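1-acyl-sn-glycerol-3-phosphate acyltransferase (Thermotoga maritima, PDB 5KYM) catalyses transfer of a fatty acyl group to the sn-2 position of lysophosphatidic acid, yielding phosphatidic acid in the membrane. Local coordinates at residues M174-T179 / E224-Y229. Numbering follows the deposited sequence.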
loop_
_atom_site.group_PDB
_atom_site.type_symbol
_atom_site.label_atom_id
_atom_site.label_comp_id
_atom_site.label_asym_id
_atom_site.label_seq_id
_atom_site.Cartn_x
_atom_site.Cartn_y
_atom_site.Cartn_z
ATOM N N MET A 174 8.650 -15.214 -2.920
ATOM C CA MET A 174 8.476 -16.068 -4.076
ATOM C C MET A 174 7.812 -15.352 -5.257
ATOM O O MET A 174 8.184 -15.658 -6.386
ATOM C CB MET A 174 7.719 -17.348 -3.710
ATOM C CG MET A 174 7.929 -18.463 -4.729
ATOM S SD MET A 174 9.663 -18.947 -5.002
ATOM C CE MET A 174 10.143 -19.651 -3.412
ATOM N N ILE A 175 6.929 -14.362 -5.078
ATOM C CA ILE A 175 6.340 -13.801 -6.314
ATOM C C ILE A 175 7.352 -13.056 -7.172
ATOM O O ILE A 175 7.211 -12.991 -8.378
ATOM C CB ILE A 175 5.072 -12.944 -6.135
ATOM C CG1 ILE A 175 5.376 -11.639 -5.507
ATOM C CG2 ILE A 175 4.019 -13.651 -5.306
ATOM C CD1 ILE A 175 4.154 -10.780 -5.518
ATOM N N ALA A 176 8.399 -12.543 -6.545
ATOM C CA ALA A 176 9.498 -11.901 -7.281
ATOM C C ALA A 176 10.407 -12.921 -7.977
ATOM O O ALA A 176 10.691 -12.819 -9.178
ATOM C CB ALA A 176 10.312 -11.017 -6.356
ATOM N N VAL A 177 10.860 -13.907 -7.206
ATOM C CA VAL A 177 11.676 -15.003 -7.725
ATOM C C VAL A 177 11.117 -15.639 -8.961
ATOM O O VAL A 177 11.835 -15.787 -9.907
ATOM C CB VAL A 177 11.962 -16.054 -6.631
ATOM C CG1 VAL A 177 11.963 -17.438 -7.171
ATOM C CG2 VAL A 177 13.290 -15.731 -6.038
ATOM N N LYS A 178 9.840 -15.962 -8.945
ATOM C CA LYS A 178 9.158 -16.701 -10.061
ATOM C C LYS A 178 8.689 -15.833 -11.223
ATOM O O LYS A 178 8.181 -16.364 -12.188
ATOM C CB LYS A 178 7.944 -17.532 -9.544
ATOM C CG LYS A 178 8.335 -18.873 -8.945
ATOM C CD LYS A 178 7.139 -19.633 -8.386
ATOM C CE LYS A 178 7.561 -20.992 -7.810
ATOM N NZ LYS A 178 8.470 -21.798 -8.687
ATOM N N THR A 179 8.777 -14.514 -11.110
ATOM C CA THR A 179 8.389 -13.607 -12.198
ATOM C C THR A 179 9.535 -12.802 -12.728
ATOM O O THR A 179 9.398 -12.224 -13.804
ATOM C CB THR A 179 7.318 -12.568 -11.758
ATOM O OG1 THR A 179 7.816 -11.676 -10.741
ATOM C CG2 THR A 179 6.095 -13.276 -11.231
ATOM N N GLU A 224 14.972 -17.313 -0.583
ATOM C CA GLU A 224 15.379 -17.092 0.788
ATOM C C GLU A 224 16.485 -16.059 0.947
ATOM O O GLU A 224 16.555 -15.437 1.981
ATOM C CB GLU A 224 15.812 -18.423 1.405
ATOM C CG GLU A 224 15.737 -18.505 2.911
ATOM C CD GLU A 224 17.017 -19.064 3.484
ATOM O OE1 GLU A 224 17.088 -20.308 3.637
ATOM O OE2 GLU A 224 17.957 -18.234 3.703
ATOM N N GLU A 225 17.325 -15.869 -0.062
ATOM C CA GLU A 225 18.470 -14.958 0.016
ATOM C C GLU A 225 18.045 -13.527 -0.323
ATOM O O GLU A 225 18.562 -12.555 0.225
ATOM C CB GLU A 225 19.585 -15.441 -0.905
ATOM C CG GLU A 225 20.881 -14.621 -0.849
ATOM C CD GLU A 225 21.824 -14.901 -2.027
ATOM O OE1 GLU A 225 22.134 -16.106 -2.120
ATOM O OE2 GLU A 225 22.254 -13.964 -2.811
ATOM N N LEU A 226 17.133 -13.418 -1.265
ATOM C CA LEU A 226 16.495 -12.152 -1.685
ATOM C C LEU A 226 15.695 -11.559 -0.563
ATOM O O LEU A 226 15.752 -10.346 -0.299
ATOM C CB LEU A 226 15.538 -12.429 -2.894
ATOM C CG LEU A 226 14.552 -11.358 -3.338
ATOM C CD1 LEU A 226 15.220 -10.091 -3.805
ATOM C CD2 LEU A 226 13.713 -11.906 -4.462
ATOM N N ARG A 227 14.927 -12.436 0.083
ATOM C CA ARG A 227 14.058 -12.051 1.192
ATOM C C ARG A 227 14.821 -11.422 2.310
ATOM O O ARG A 227 14.429 -10.394 2.831
ATOM C CB ARG A 227 13.281 -13.235 1.721
ATOM C CG ARG A 227 12.248 -12.856 2.756
ATOM C CD ARG A 227 11.376 -14.035 3.125
ATOM N NE ARG A 227 12.210 -14.864 3.981
ATOM C CZ ARG A 227 12.530 -16.120 3.763
ATOM N NH1 ARG A 227 12.032 -16.779 2.731
ATOM N NH2 ARG A 227 13.347 -16.734 4.616
ATOM N N LYS A 228 15.941 -12.038 2.651
ATOM C CA LYS A 228 16.795 -11.537 3.681
ATOM C C LYS A 228 17.398 -10.181 3.345
ATOM O O LYS A 228 17.664 -9.400 4.255
ATOM C CB LYS A 228 17.824 -12.599 4.049
ATOM C CG LYS A 228 17.153 -13.827 4.722
ATOM C CD LYS A 228 16.112 -13.557 5.846
ATOM C CE LYS A 228 16.634 -12.657 7.000
ATOM N NZ LYS A 228 17.494 -13.410 7.982
ATOM N N TYR A 229 17.590 -9.881 2.062
ATOM C CA TYR A 229 18.288 -8.660 1.633
ATOM C C TYR A 229 17.331 -7.519 1.780
ATOM O O TYR A 229 17.642 -6.443 2.354
ATOM C CB TYR A 229 18.821 -8.805 0.189
ATOM C CG TYR A 229 19.520 -7.584 -0.358
ATOM C CD1 TYR A 229 18.822 -6.628 -1.047
ATOM C CD2 TYR A 229 20.874 -7.415 -0.261
ATOM C CE1 TYR A 229 19.432 -5.488 -1.520
ATOM C CE2 TYR A 229 21.506 -6.304 -0.769
ATOM C CZ TYR A 229 20.772 -5.343 -1.394
ATOM O OH TYR A 229 21.309 -4.183 -1.941
#
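L226 reaches across from helix 223-243 and lays one methyl, CD2, over the neighbouring side chains of A176 and V177 on the short helix 174-177. The methyl lies 4.0 Å from CB of A176. It also comes within 4.2 Å of CG2 of V177, whose side chain slides past that of L226 in the opposite direction. CG of L226 is anti to the backbone N (chi1 168°), beside the carbonyl carbon, and from there CD2 meets the short helix. No hydrogen bond crosses between the two segments; the contact is wholly apolar and small, with 93 Å² buried in all and CA atoms of V177 and L226 8.2 Å apart. Here the last helix of the chain, 223-243, packs on the short helix 174-177 of the α/β acyltransferase fold: 174-177 is the one-turn helix just ahead of strand 183-189 of the mixed five-stranded sheet. A176, besides meeting L226, touches I79 of strand 79-82, while I175 packs on that same I79 and on L138 and L145 of helix 137-147. L226 is flanked by V215 and F220 from the chain leading into its own helix, and V177 also touches E223, which is salt-bridged to R227. Within 174-179, OG1 of T179 donates to O of I175 over 2.8 Å. This bond lies in the carbonyl plane, with a C=O...OG1 angle of 148°, and OG1 is also hydrogen-bonded to N of V181.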